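Local structure of 75aa long hypothetical regulatory protein AsnC (Pyrococcus horikoshii, 2CVI) at residues L23-V28 against D53-E58; K21-A24 against E30-V33; G36-I41 against I66-T71. The protein is of unknown function but, as a stand-alone Lrp/AsnC-type ligand-binding domain that binds copies of itself, may sense small effectors for transcriptional regulation. All coordinates share one frame; numbering follows the deposited sequence.

Contact 1 of 3, residues L23-V28 against D53-E58. With K (potassium ion), chain C.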
loop_
_atom_site.group_PDB
_atom_site.type_symbol
_atom_site.label_atom_id
_atom_site.label_comp_id
_atom_site.label_asym_id
_atom_site.label_seq_id
_atom_site.Cartn_x
_atom_site.Cartn_y
_atom_site.Cartn_z
ATOM N N LEU A 23 0.022 14.762 -3.967
ATOM C CA LEU A 23 0.082 14.404 -5.370
ATOM C C LEU A 23 0.785 15.451 -6.223
ATOM O O LEU A 23 1.341 15.133 -7.272
ATOM C CB LEU A 23 -1.331 14.160 -5.901
ATOM C CG LEU A 23 -1.750 12.713 -5.669
ATOM C CD1 LEU A 23 -3.256 12.570 -5.961
ATOM C CD2 LEU A 23 -0.869 11.768 -6.531
ATOM N N ALA A 24 0.769 16.706 -5.769
ATOM C CA ALA A 24 1.415 17.775 -6.534
ATOM C C ALA A 24 2.928 17.719 -6.407
ATOM O O ALA A 24 3.654 18.345 -7.166
ATOM C CB ALA A 24 0.892 19.132 -6.079
ATOM N N MET A 25 3.406 16.934 -5.437
ATOM C CA MET A 25 4.857 16.849 -5.243
ATOM C C MET A 25 5.477 15.903 -6.247
ATOM O O MET A 25 4.971 14.806 -6.506
ATOM C CB MET A 25 5.194 16.383 -3.822
ATOM C CG MET A 25 4.726 17.316 -2.743
ATOM S SD MET A 25 4.921 16.659 -1.090
ATOM C CE MET A 25 4.224 18.036 -0.122
ATOM N N PRO A 26 6.616 16.295 -6.824
ATOM C CA PRO A 26 7.232 15.419 -7.810
ATOM C C PRO A 26 7.588 13.988 -7.369
ATOM O O PRO A 26 7.515 13.059 -8.154
ATOM C CB PRO A 26 8.427 16.255 -8.305
ATOM C CG PRO A 26 8.772 17.069 -7.152
ATOM C CD PRO A 26 7.443 17.492 -6.569
ATOM N N GLU A 27 7.930 13.825 -6.103
ATOM C CA GLU A 27 8.275 12.509 -5.605
ATOM C C GLU A 27 7.068 11.569 -5.509
ATOM O O GLU A 27 7.234 10.352 -5.539
ATOM C CB GLU A 27 8.855 12.612 -4.201
ATOM C CG GLU A 27 10.184 13.333 -4.117
ATOM C CD GLU A 27 10.058 14.842 -4.024
ATOM O OE1 GLU A 27 8.913 15.397 -4.030
ATOM O OE2 GLU A 27 11.141 15.464 -3.937
ATOM N N VAL A 28 5.880 12.150 -5.330
ATOM C CA VAL A 28 4.671 11.379 -5.124
ATOM C C VAL A 28 4.057 10.929 -6.430
ATOM O O VAL A 28 3.656 11.771 -7.257
ATOM C CB VAL A 28 3.647 12.163 -4.290
ATOM C CG1 VAL A 28 2.345 11.367 -4.178
ATOM C CG2 VAL A 28 4.229 12.437 -2.909
ATOM N N ASP A 53 14.578 9.835 2.891
ATOM C CA ASP A 53 14.635 10.183 4.299
ATOM C C ASP A 53 14.281 11.646 4.500
ATOM O O ASP A 53 13.507 11.995 5.400
ATOM C CB ASP A 53 16.041 9.883 4.834
ATOM C CG ASP A 53 16.071 9.773 6.329
ATOM O OD1 ASP A 53 15.080 9.291 6.922
ATOM O OD2 ASP A 53 17.093 10.166 6.914
ATOM N N GLN A 54 14.832 12.515 3.657
ATOM C CA GLN A 54 14.537 13.926 3.766
ATOM C C GLN A 54 13.085 14.206 3.447
ATOM O O GLN A 54 12.471 15.062 4.084
ATOM C CB GLN A 54 15.482 14.733 2.877
ATOM C CG GLN A 54 16.891 14.601 3.398
ATOM C CD GLN A 54 17.901 15.400 2.611
ATOM O OE1 GLN A 54 17.554 16.124 1.676
ATOM N NE2 GLN A 54 19.168 15.281 2.995
ATOM N N PHE A 55 12.510 13.496 2.488
ATOM C CA PHE A 55 11.097 13.697 2.185
ATOM C C PHE A 55 10.244 13.355 3.405
ATOM O O PHE A 55 9.324 14.105 3.757
ATOM C CB PHE A 55 10.712 12.798 1.012
ATOM C CG PHE A 55 9.293 12.958 0.563
ATOM C CD1 PHE A 55 8.971 13.933 -0.373
ATOM C CD2 PHE A 55 8.272 12.163 1.091
ATOM C CE1 PHE A 55 7.646 14.112 -0.786
ATOM C CE2 PHE A 55 6.923 12.337 0.684
ATOM C CZ PHE A 55 6.628 13.316 -0.259
ATOM N N ILE A 56 10.527 12.212 4.029
ATOM C CA ILE A 56 9.768 11.751 5.180
ATOM C C ILE A 56 9.926 12.629 6.412
ATOM O O ILE A 56 8.941 12.919 7.081
ATOM C CB ILE A 56 10.219 10.305 5.551
ATOM C CG1 ILE A 56 9.743 9.331 4.466
ATOM C CG2 ILE A 56 9.688 9.898 6.941
ATOM C CD1 ILE A 56 10.271 7.925 4.636
ATOM N N THR A 57 11.141 13.066 6.724
ATOM C CA THR A 57 11.275 13.836 7.959
ATOM C C THR A 57 11.168 15.352 7.785
ATOM O O THR A 57 10.716 16.058 8.715
ATOM C CB THR A 57 12.563 13.449 8.689
ATOM O OG1 THR A 57 13.656 13.953 7.936
ATOM C CG2 THR A 57 12.702 11.902 8.824
ATOM N N GLU A 58 11.496 15.860 6.605
ATOM C CA GLU A 58 11.358 17.294 6.362
ATOM C C GLU A 58 10.108 17.709 5.600
ATOM O O GLU A 58 9.328 18.512 6.101
ATOM C CB GLU A 58 12.552 17.853 5.608
ATOM C CG GLU A 58 13.898 17.506 6.227
ATOM C CD GLU A 58 15.060 18.101 5.429
ATOM O OE1 GLU A 58 16.173 17.532 5.421
ATOM O OE2 GLU A 58 14.871 19.159 4.808
HETATM K K K C . 3.316 13.913 -8.464
HETATM O O HOH W 1 4.592 16.730 -9.504
#
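F55 of helix 49-59 pushes its ring against the potassium-binding turn that leads from helix 15-23 into strand 28-33, meeting M25, E27 and V28. The turn is a type I beta turn from M25 to V28, closed by V28 N donating to M25 O at 3.0 Å. The same M25 O faces the potassium ion at 2.7 Å, joined by L23 O at 2.6 Å and V28 O at 2.5 Å, so the ion gathers three backbone carbonyls while the side chains of M25, E27 and V28 touch F55. F55 has its CG anti to the backbone N (chi1 -177°), which carries the ring out toward the turn. M25 SD comes within 3.7 Å of F55 CE1, an oblique Met-aromatic contact with the sulfur 68° off the ring normal. V28 CG2 meets the ring's far end, 3.7 Å from F55 CZ, its side chain crossing at about a right angle. E27 bends at its second torsion and folds back along F55 CD1 and CE1, with OE1 3.7 Å from F55 CE1 and its carboxylate turned 46° from the ring plane; that OE1 also has a long, weak ion pair with K59. Around the ring, F55 and V28 both rest on V44 of strand 40-46, F55 also reaches I6 of strand 2-10, and M25 touches M63 in the loop beyond the helix.

Contact 2 of 3, residues K21-A24 against E30-V33. With K (potassium ion), chain C.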
loop_
_atom_site.group_PDB
_atom_site.type_symbol
_atom_site.label_atom_id
_atom_site.label_comp_id
_atom_site.label_asym_id
_atom_site.label_seq_id
_atom_site.Cartn_x
_atom_site.Cartn_y
_atom_site.Cartn_z
ATOM N N LYS A 21 -2.122 18.004 -1.932
ATOM C CA LYS A 21 -0.820 18.630 -1.785
ATOM C C LYS A 21 0.261 17.597 -2.036
ATOM O O LYS A 21 1.307 17.913 -2.601
ATOM C CB LYS A 21 -0.610 19.205 -0.388
ATOM C CG LYS A 21 -1.355 20.509 -0.124
ATOM C CD LYS A 21 -1.010 20.994 1.307
ATOM C CE LYS A 21 -1.594 22.375 1.605
ATOM N NZ LYS A 21 -3.068 22.438 1.781
ATOM N N LEU A 22 0.012 16.359 -1.603
ATOM C CA LEU A 22 0.993 15.299 -1.810
ATOM C C LEU A 22 1.146 14.963 -3.276
ATOM O O LEU A 22 2.240 14.887 -3.776
ATOM C CB LEU A 22 0.616 14.020 -1.028
ATOM C CG LEU A 22 0.759 14.086 0.492
ATOM C CD1 LEU A 22 0.088 12.878 1.098
ATOM C CD2 LEU A 22 2.227 14.149 0.865
ATOM N N LEU A 23 0.022 14.762 -3.967
ATOM C CA LEU A 23 0.082 14.404 -5.370
ATOM C C LEU A 23 0.785 15.451 -6.223
ATOM O O LEU A 23 1.341 15.133 -7.272
ATOM C CB LEU A 23 -1.331 14.160 -5.901
ATOM C CG LEU A 23 -1.750 12.713 -5.669
ATOM C CD1 LEU A 23 -3.256 12.570 -5.961
ATOM C CD2 LEU A 23 -0.869 11.768 -6.531
ATOM N N ALA A 24 0.769 16.706 -5.769
ATOM C CA ALA A 24 1.415 17.775 -6.534
ATOM C C ALA A 24 2.928 17.719 -6.407
ATOM O O ALA A 24 3.654 18.345 -7.166
ATOM C CB ALA A 24 0.892 19.132 -6.079
ATOM N N GLU A 30 1.574 8.163 -6.599
ATOM C CA GLU A 30 0.201 7.704 -6.419
ATOM C C GLU A 30 -0.154 7.977 -4.972
ATOM O O GLU A 30 0.721 7.970 -4.111
ATOM C CB GLU A 30 0.066 6.182 -6.594
ATOM C CG GLU A 30 0.578 5.672 -7.899
ATOM C CD GLU A 30 0.606 4.165 -7.955
ATOM O OE1 GLU A 30 -0.032 3.506 -7.105
ATOM O OE2 GLU A 30 1.267 3.639 -8.871
ATOM N N ALA A 31 -1.433 8.217 -4.718
ATOM C CA ALA A 31 -1.924 8.454 -3.366
ATOM C C ALA A 31 -3.350 7.899 -3.277
ATOM O O ALA A 31 -4.153 7.966 -4.240
ATOM C CB ALA A 31 -1.942 9.940 -3.030
ATOM N N TYR A 32 -3.662 7.313 -2.119
ATOM C CA TYR A 32 -4.979 6.751 -1.885
ATOM C C TYR A 32 -5.460 7.040 -0.492
ATOM O O TYR A 32 -4.741 6.815 0.478
ATOM C CB TYR A 32 -4.950 5.236 -1.998
ATOM C CG TYR A 32 -4.395 4.721 -3.288
ATOM C CD1 TYR A 32 -5.235 4.280 -4.300
ATOM C CD2 TYR A 32 -3.020 4.633 -3.470
ATOM C CE1 TYR A 32 -4.681 3.742 -5.497
ATOM C CE2 TYR A 32 -2.471 4.109 -4.632
ATOM C CZ TYR A 32 -3.306 3.673 -5.631
ATOM O OH TYR A 32 -2.693 3.183 -6.768
ATOM N N VAL A 33 -6.674 7.552 -0.407
ATOM C CA VAL A 33 -7.352 7.690 0.897
ATOM C C VAL A 33 -7.848 6.268 1.167
ATOM O O VAL A 33 -8.454 5.607 0.305
ATOM C CB VAL A 33 -8.548 8.637 0.805
ATOM C CG1 VAL A 33 -9.310 8.641 2.127
ATOM C CG2 VAL A 33 -8.049 10.026 0.466
HETATM K K K C . 3.316 13.913 -8.464
HETATM O O HOH W 1 4.592 16.730 -9.504
#
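L23 and A31 meet as a branched side chain set over a methyl. The leucine starts off beside the strand rather than straight at it, and its end then closes the distance: CG lies 3.8 Å from A31 CB, the nearest approach between the two side chains. L23 CG sits beside the backbone N, turned somewhat beyond the usual staggered position (chi1 -87°), and the fork opens across the alanine, so that both branches border the same methyl, L23 CD2 at 4.1 Å and L23 CD1 at 4.2 Å from A31 CB. CD2 also leans over the backbone, 4.0 Å from A31 N, close to the peptide that joins E30 to A31. The small alanine lets helix and strand come near, with L23 CA and A31 CA 6.6 Å apart, and M19, one helical turn earlier, covers A31 as well.

This is the C-terminal part of the first helix of a ferredoxin-like βαββαβ fold, the fold of the dimeric alpha/beta barrel clan, resting on an edge strand of the chain's sheet. A24 N reaches K21 O only through a weak bond. A water 3.0 Å from A24 O donates to that carbonyl and stays a distant neighbour of the potassium ion. L22 turns inward to L40 and V42 of the next strand.

Strand alternation sends E30 and Y32 to the other face of the sheet. There Y32 OH donates to E30 OE1 at 2.7 Å, the oxygen lying at the ring's edge in its plane, while the hydroxyl meets the carboxylate from 46° above its plane. The second subunit joins in: its K43 hydrogen-bonds Y32 OH, and its F5 ring packs edge-to-face with the tyrosine.

Contact 3 of 3, residues G36-I41 against I66-T71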
loop_
_atom_site.group_PDB
_atom_site.type_symbol
_atom_site.label_atom_id
_atom_site.label_comp_id
_atom_site.label_asym_id
_atom_site.label_seq_id
_atom_site.Cartn_x
_atom_site.Cartn_y
_atom_site.Cartn_z
ATOM N N GLY A 36 -8.653 1.730 7.477
ATOM C CA GLY A 36 -7.921 0.640 8.079
ATOM C C GLY A 36 -7.012 1.242 9.146
ATOM O O GLY A 36 -7.347 2.268 9.717
ATOM N N GLU A 37 -5.865 0.623 9.383
ATOM C CA GLU A 37 -4.881 1.086 10.369
ATOM C C GLU A 37 -4.331 2.479 10.006
ATOM O O GLU A 37 -3.974 3.297 10.867
ATOM C CB GLU A 37 -3.750 0.060 10.432
ATOM C CG GLU A 37 -2.629 0.418 11.364
ATOM C CD GLU A 37 -1.625 -0.697 11.498
ATOM O OE1 GLU A 37 -1.889 -1.813 11.001
ATOM O OE2 GLU A 37 -0.558 -0.461 12.110
ATOM N N TYR A 38 -4.222 2.749 8.707
ATOM C CA TYR A 38 -3.753 4.035 8.230
ATOM C C TYR A 38 -4.845 4.724 7.421
ATOM O O TYR A 38 -5.804 4.073 6.964
ATOM C CB TYR A 38 -2.506 3.832 7.373
ATOM C CG TYR A 38 -1.330 3.295 8.171
ATOM C CD1 TYR A 38 -0.514 4.157 8.906
ATOM C CD2 TYR A 38 -1.067 1.933 8.211
ATOM C CE1 TYR A 38 0.554 3.666 9.683
ATOM C CE2 TYR A 38 0.001 1.425 8.981
ATOM C CZ TYR A 38 0.791 2.299 9.699
ATOM O OH TYR A 38 1.845 1.799 10.424
ATOM N N ASP A 39 -4.705 6.036 7.266
ATOM C CA ASP A 39 -5.649 6.878 6.540
ATOM C C ASP A 39 -5.301 7.187 5.114
ATOM O O ASP A 39 -6.182 7.510 4.302
ATOM C CB ASP A 39 -5.804 8.216 7.281
ATOM C CG ASP A 39 -6.260 8.025 8.708
ATOM O OD1 ASP A 39 -7.363 7.453 8.897
ATOM O OD2 ASP A 39 -5.541 8.455 9.629
ATOM N N LEU A 40 -3.998 7.182 4.836
ATOM C CA LEU A 40 -3.534 7.513 3.498
ATOM C C LEU A 40 -2.334 6.661 3.155
ATOM O O LEU A 40 -1.516 6.366 4.016
ATOM C CB LEU A 40 -3.139 9.015 3.433
ATOM C CG LEU A 40 -2.744 9.733 2.133
ATOM C CD1 LEU A 40 -3.853 9.584 1.093
ATOM C CD2 LEU A 40 -2.482 11.220 2.433
ATOM N N ILE A 41 -2.253 6.221 1.901
ATOM C CA ILE A 41 -1.097 5.456 1.433
ATOM C C ILE A 41 -0.567 6.192 0.211
ATOM O O ILE A 41 -1.311 6.508 -0.709
ATOM C CB ILE A 41 -1.444 4.060 0.986
ATOM C CG1 ILE A 41 -1.914 3.242 2.165
ATOM C CG2 ILE A 41 -0.150 3.385 0.362
ATOM C CD1 ILE A 41 -2.265 1.837 1.784
ATOM N N ILE A 66 -0.508 15.639 8.943
ATOM C CA ILE A 66 0.007 14.271 8.917
ATOM C C ILE A 66 0.660 14.012 10.286
ATOM O O ILE A 66 1.708 14.591 10.611
ATOM C CB ILE A 66 1.025 14.080 7.782
ATOM C CG1 ILE A 66 0.365 14.364 6.424
ATOM C CG2 ILE A 66 1.547 12.655 7.825
ATOM C CD1 ILE A 66 1.310 14.409 5.234
ATOM N N GLN A 67 0.051 13.153 11.078
ATOM C CA GLN A 67 0.497 12.873 12.457
ATOM C C GLN A 67 1.489 11.747 12.647
ATOM O O GLN A 67 2.277 11.753 13.621
ATOM C CB GLN A 67 -0.756 12.624 13.348
ATOM C CG GLN A 67 -1.747 13.746 13.316
ATOM C CD GLN A 67 -3.031 13.413 14.046
ATOM O OE1 GLN A 67 -3.372 12.244 14.222
ATOM N NE2 GLN A 67 -3.758 14.438 14.457
ATOM N N MET A 68 1.476 10.764 11.738
ATOM C CA MET A 68 2.368 9.635 11.870
ATOM C C MET A 68 2.586 9.013 10.505
ATOM O O MET A 68 1.681 9.001 9.678
ATOM C CB MET A 68 1.771 8.581 12.828
ATOM C CG MET A 68 2.704 7.425 13.204
ATOM S SD MET A 68 2.612 6.007 12.078
ATOM C CE MET A 68 1.416 4.913 12.955
ATOM N N THR A 69 3.819 8.614 10.240
ATOM C CA THR A 69 4.101 7.877 9.015
ATOM C C THR A 69 4.953 6.662 9.336
ATOM O O THR A 69 5.749 6.667 10.305
ATOM C CB THR A 69 4.856 8.700 7.932
ATOM O OG1 THR A 69 6.209 8.985 8.355
ATOM C CG2 THR A 69 4.124 10.016 7.610
ATOM N N SER A 70 4.742 5.612 8.539
ATOM C CA SER A 70 5.535 4.371 8.594
ATOM C C SER A 70 5.845 4.080 7.125
ATOM O O SER A 70 4.921 3.903 6.321
ATOM C CB SER A 70 4.769 3.198 9.207
ATOM O OG SER A 70 5.604 2.046 9.302
ATOM N N THR A 71 7.120 3.996 6.776
ATOM C CA THR A 71 7.504 3.808 5.369
ATOM C C THR A 71 8.043 2.409 5.074
ATOM O O THR A 71 8.840 1.863 5.852
ATOM C CB THR A 71 8.525 4.861 5.002
ATOM O OG1 THR A 71 7.954 6.162 5.207
ATOM C CG2 THR A 71 8.955 4.753 3.519
#
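E37 OE1 hydrogen-bonds S70 OG of the second subunit, while the adjoining Y38 leans its ring on M68 and S70 of its own chain. Between the two segments themselves the contact is one of packing. M68 CG lies anti to the backbone N (chi1 -172°), and the chain then bends at its second and third torsions, which curls its end against the tyrosine. Its methyl CE settles 3.6 Å from Y38 CE1, and SD, 3.9 Å from the same carbon, lies at the ring's edge: the sulfur is 5.3 Å from the Y38 ring centroid and 86° off the normal, a Met-aromatic contact made in the ring plane. S70 comes in at the phenolic end, its CB 3.5 Å from Y38 OH, whereas S70 OG stands 3.9 Å from that hydroxyl.

M68 and S70 share one face of strand 66-77; T69, between them, turns to I56 of helix 49-59. Y38 stands just before strand 40-46, which is not a neighbour of 66-77; strand 2-10 runs between, and Y38 also touches its L7. Each flank carries a classic beta bulge against that central strand: D39 and L40 both face M8, and Q67 and M68 both face V9. D39 OD2 accepts a hydrogen bond from T10 N. Replacing Y38 by an alanine would remove the ring and is likely to leave the M68 methyl and sulfur without their aromatic neighbour, free to swing, and to open a gap beside S70 and L7. M72 of the second subunit also packs on Y38, placing the ring at the dimer interface.

In the fold
From the N terminus, strand 2-10 leads into helix 15-23, whose end opens both contact 1 and contact 2. Contact 2 closes first, a short return that lays the helix end on strand 28-33. Contact 3 then opens at 36-41, before contact 1 closes on helix 49-59, and itself closes only at 66-71; contacts 1 and 3 therefore cross, whereas 2 and 3 follow in series. Contacts 2 and 3 are joined through the sheet, where Y32 N lies 2.9 Å from I41 O, a probable hydrogen bond. I56 packs on T69 and T71, linking contact 1 to contact 3. Contact 1 ties the turn after helix 15-23 to helix 49-59, while contact 3 joins the approach to strand 40-46 to strand 66-77.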